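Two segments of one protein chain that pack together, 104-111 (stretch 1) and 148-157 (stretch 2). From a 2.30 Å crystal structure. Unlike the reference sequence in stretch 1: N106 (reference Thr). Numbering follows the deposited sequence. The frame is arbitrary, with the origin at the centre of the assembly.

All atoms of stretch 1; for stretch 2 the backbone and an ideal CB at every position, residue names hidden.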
# COMPACT_ATOMS: atom_id res chain seq x y z
N GLN B 104 2.00 42.36 -13.26
CA GLN B 104 1.64 42.32 -11.84
C GLN B 104 0.61 41.23 -11.57
O GLN B 104 -0.45 41.20 -12.20
CB GLN B 104 1.12 43.68 -11.38
CG GLN B 104 0.56 43.71 -9.95
CD GLN B 104 1.61 43.44 -8.88
OE1 GLN B 104 2.73 43.96 -8.94
NE2 GLN B 104 1.25 42.63 -7.89
N LEU B 105 0.93 40.35 -10.62
CA LEU B 105 -0.01 39.36 -10.13
C LEU B 105 -0.39 39.67 -8.69
O LEU B 105 0.47 40.00 -7.87
CB LEU B 105 0.56 37.94 -10.24
CG LEU B 105 0.92 37.35 -11.61
CD1 LEU B 105 1.38 35.91 -11.44
CD2 LEU B 105 -0.23 37.43 -12.61
N ASN B 106 -1.69 39.57 -8.39
CA ASN B 106 -2.18 39.68 -7.02
C ASN B 106 -2.41 38.31 -6.39
O ASN B 106 -2.60 37.32 -7.10
CB ASN B 106 -3.48 40.49 -6.97
CG ASN B 106 -3.24 41.99 -7.05
OD1 ASN B 106 -2.11 42.45 -7.25
ND2 ASN B 106 -4.30 42.76 -6.90
N THR B 107 -2.38 38.27 -5.06
CA THR B 107 -2.56 37.03 -4.30
C THR B 107 -3.66 37.21 -3.26
O THR B 107 -3.79 38.28 -2.66
CB THR B 107 -1.25 36.60 -3.61
OG1 THR B 107 -0.25 36.36 -4.61
CG2 THR B 107 -1.44 35.34 -2.80
N ALA B 108 -4.46 36.17 -3.05
CA ALA B 108 -5.54 36.20 -2.06
C ALA B 108 -5.77 34.83 -1.43
O ALA B 108 -5.87 33.82 -2.12
CB ALA B 108 -6.82 36.73 -2.67
N THR B 109 -5.86 34.82 -0.11
CA THR B 109 -6.22 33.63 0.63
C THR B 109 -7.70 33.72 0.94
O THR B 109 -8.16 34.71 1.50
CB THR B 109 -5.43 33.53 1.94
OG1 THR B 109 -4.04 33.43 1.65
CG2 THR B 109 -5.88 32.32 2.76
N ILE B 110 -8.44 32.69 0.57
CA ILE B 110 -9.86 32.66 0.88
C ILE B 110 -10.13 31.50 1.84
O ILE B 110 -9.82 30.35 1.54
CB ILE B 110 -10.73 32.63 -0.39
CG1 ILE B 110 -10.41 33.87 -1.25
CG2 ILE B 110 -12.20 32.62 -0.04
CD1 ILE B 110 -10.70 33.73 -2.71
N LYS B 111 -10.68 31.84 3.00
CA LYS B 111 -10.99 30.86 4.02
C LYS B 111 -12.47 30.54 3.94
O LYS B 111 -13.30 31.41 4.18
CB LYS B 111 -10.66 31.42 5.41
CG LYS B 111 -9.21 31.84 5.58
CD LYS B 111 -8.98 32.37 6.98
CE LYS B 111 -7.50 32.49 7.30
NZ LYS B 111 -7.29 32.84 8.74
N UNK B 148 -6.17 29.46 -2.23
CA UNK B 148 -5.15 30.47 -2.49
C UNK B 148 -5.13 30.74 -4.00
O UNK B 148 -4.90 29.82 -4.79
CB UNK B 148 -3.78 30.02 -1.99
N UNK B 149 -5.39 31.99 -4.38
CA UNK B 149 -5.43 32.35 -5.79
C UNK B 149 -4.35 33.37 -6.19
O UNK B 149 -4.09 34.33 -5.47
CB UNK B 149 -6.81 32.91 -6.13
N UNK B 150 -3.72 33.13 -7.34
CA UNK B 150 -2.76 34.07 -7.90
C UNK B 150 -3.06 34.33 -9.37
O UNK B 150 -3.00 33.42 -10.19
CB UNK B 150 -1.33 33.54 -7.73
N UNK B 151 -3.37 35.58 -9.69
CA UNK B 151 -3.67 35.97 -11.07
C UNK B 151 -3.60 37.49 -11.23
O UNK B 151 -3.34 38.21 -10.27
CB UNK B 151 -5.05 35.46 -11.48
N UNK B 152 -3.82 37.96 -12.46
CA UNK B 152 -4.00 39.39 -12.73
C UNK B 152 -5.04 39.97 -11.76
O UNK B 152 -5.96 39.26 -11.35
CB UNK B 152 -4.43 39.62 -14.18
N UNK B 153 -4.89 41.25 -11.36
CA UNK B 153 -5.72 41.77 -10.26
C UNK B 153 -7.24 41.68 -10.45
O UNK B 153 -7.95 41.34 -9.50
CB UNK B 153 -5.36 43.24 -10.03
N UNK B 154 -7.73 41.97 -11.65
CA UNK B 154 -9.18 41.90 -11.90
C UNK B 154 -9.71 40.47 -11.78
O UNK B 154 -10.80 40.24 -11.24
CB UNK B 154 -9.50 42.45 -13.29
N UNK B 155 -8.91 39.51 -12.26
CA UNK B 155 -9.22 38.09 -12.12
C UNK B 155 -9.35 37.68 -10.64
O UNK B 155 -10.35 37.07 -10.26
CB UNK B 155 -8.14 37.25 -12.80
N UNK B 156 -8.35 38.02 -9.83
CA UNK B 156 -8.40 37.71 -8.40
C UNK B 156 -9.68 38.28 -7.78
O UNK B 156 -10.40 37.57 -7.08
CB UNK B 156 -7.17 38.27 -7.69
N UNK B 157 -9.95 39.55 -8.07
CA UNK B 157 -11.10 40.29 -7.55
C UNK B 157 -12.44 39.58 -7.78
O UNK B 157 -13.20 39.36 -6.84
CB UNK B 157 -11.15 41.68 -8.19

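Position 148 lies in an extended segment running antiparallel to strand 106-111, and its CB leaves the sheet on the face that carries T107 and T109. Stretch 1 offers the methyl of T107 there, so a branched or long aliphatic chain would suit, as would a threonine. The residue is L148; its CD2 lies 4.0 Å from T107 CG2.

At 149 the CB turns to the other face, the one holding A108. The backbone is fixed by a two-way pairing: 149 N donates to A108 O at 2.9 Å, and A108 N donates to 149 O at 3.1 Å. The small alanine leaves room beside it, with I110 CD1 farther along, so a beta-branched or other apolar chain fits. I149 sets CG2 3.9 Å from A108 CB and 4.2 Å from I110 CD1.

Position 150 returns to the T107 face as a non-hydrogen-bonded pair, its CA 3.4 Å from N106 O in a CA-H...O contact. The ideal CB is 4.3 Å from T107 OG1 and 5.2 Å from L105 CD1, so a long chain with some polarity, or an aliphatic one, could reach either. Q150 extends with chi1 and chi2 both t, laying CD 3.8 Å from L105 CD1; NE2 stays 4.0 Å from T107 OG1.

Position 151 pairs with N106: N106 N donates to 151 O at 2.8 Å, and 151 N donates to N106 O at 3.2 Å. Its CB finds little of stretch 1 nearby, so the choice falls to its own segment, where a turn into a helix favours a short acceptor. D151 supplies one: the backbone N of 152 donates to D151 OD1 at 2.7 Å.

Position 152, the N-cap, points away from stretch 1 and tolerates many polar residues; it is E152, whose N lies 3.6 Å from L105 CD2.

At 153, phi of -57° in a first helical turn admits proline, and the ideal CB is 3.3 Å from N106 ND2, leaving little spare room. P153 puts CD 3.6 Å from Q104 O, while a water accepts from N106 ND2 at 2.8 Å and donates to P153 O at 2.7 Å.

Position 154 points away, so most helix-compatible residues, including long polar ones, would do; 155 is out of reach of stretch 1, where a small polar residue could serve its own segment. They are R154 and S155; S155 OG donates to D151 OD2 at 2.7 Å.

Position 156 points toward stretch 1, its ideal CB 4.4 Å from N106 CB and 5.3 Å from A108 CB; a compact apolar chain suits. V156 places CG1 3.7 Å from A108 CB and CG2 4.0 Å from N106 CB.

Position 157 has a sideways CB and nothing of stretch 1 near it, so many polar or long chains would suit; it is R157, whose end leads away.

Stretch 2 148-157: LIQDEPRSVR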
# COMPACT_ATOMS: atom_id res chain seq x y z
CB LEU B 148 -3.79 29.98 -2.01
CG LEU B 148 -2.58 30.94 -1.90
CD1 LEU B 148 -1.45 30.29 -1.10
CD2 LEU B 148 -2.06 31.41 -3.26
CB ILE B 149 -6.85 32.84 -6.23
CG1 ILE B 149 -6.83 33.33 -7.68
CG2 ILE B 149 -7.39 33.89 -5.26
CD1 ILE B 149 -8.18 33.64 -8.26
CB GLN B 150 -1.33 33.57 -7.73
CG GLN B 150 -0.29 34.55 -8.27
CD GLN B 150 1.14 34.07 -8.13
OE1 GLN B 150 1.49 32.96 -8.53
NE2 GLN B 150 1.99 34.91 -7.57
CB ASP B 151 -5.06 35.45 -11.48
CG ASP B 151 -5.16 35.19 -12.97
OD1 ASP B 151 -4.23 35.55 -13.71
OD2 ASP B 151 -6.18 34.60 -13.40
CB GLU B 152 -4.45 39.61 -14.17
CG GLU B 152 -3.54 39.02 -15.24
CD GLU B 152 -4.18 39.04 -16.63
OE1 GLU B 152 -5.34 39.49 -16.76
OE2 GLU B 152 -3.52 38.59 -17.59
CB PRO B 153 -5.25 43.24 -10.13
CG PRO B 153 -4.40 43.51 -11.32
CD PRO B 153 -3.84 42.20 -11.75
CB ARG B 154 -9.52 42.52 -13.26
CG ARG B 154 -11.01 42.61 -13.55
CD ARG B 154 -11.31 43.66 -14.61
NE ARG B 154 -10.28 43.71 -15.64
CZ ARG B 154 -10.17 42.85 -16.65
NH1 ARG B 154 -11.04 41.86 -16.79
NH2 ARG B 154 -9.17 42.98 -17.51
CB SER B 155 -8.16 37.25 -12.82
OG SER B 155 -8.48 35.87 -12.75
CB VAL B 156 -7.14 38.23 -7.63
CG1 VAL B 156 -7.33 38.12 -6.11
CG2 VAL B 156 -5.89 37.48 -8.07
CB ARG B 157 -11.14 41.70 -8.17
CG ARG B 157 -12.31 42.54 -7.71
CD ARG B 157 -12.57 43.71 -8.65
NE ARG B 157 -13.64 44.58 -8.18
CZ ARG B 157 -14.93 44.45 -8.50
NH1 ARG B 157 -15.32 43.47 -9.31
NH2 ARG B 157 -15.83 45.30 -8.02
O HOH W 1 -6.94 41.90 -7.09
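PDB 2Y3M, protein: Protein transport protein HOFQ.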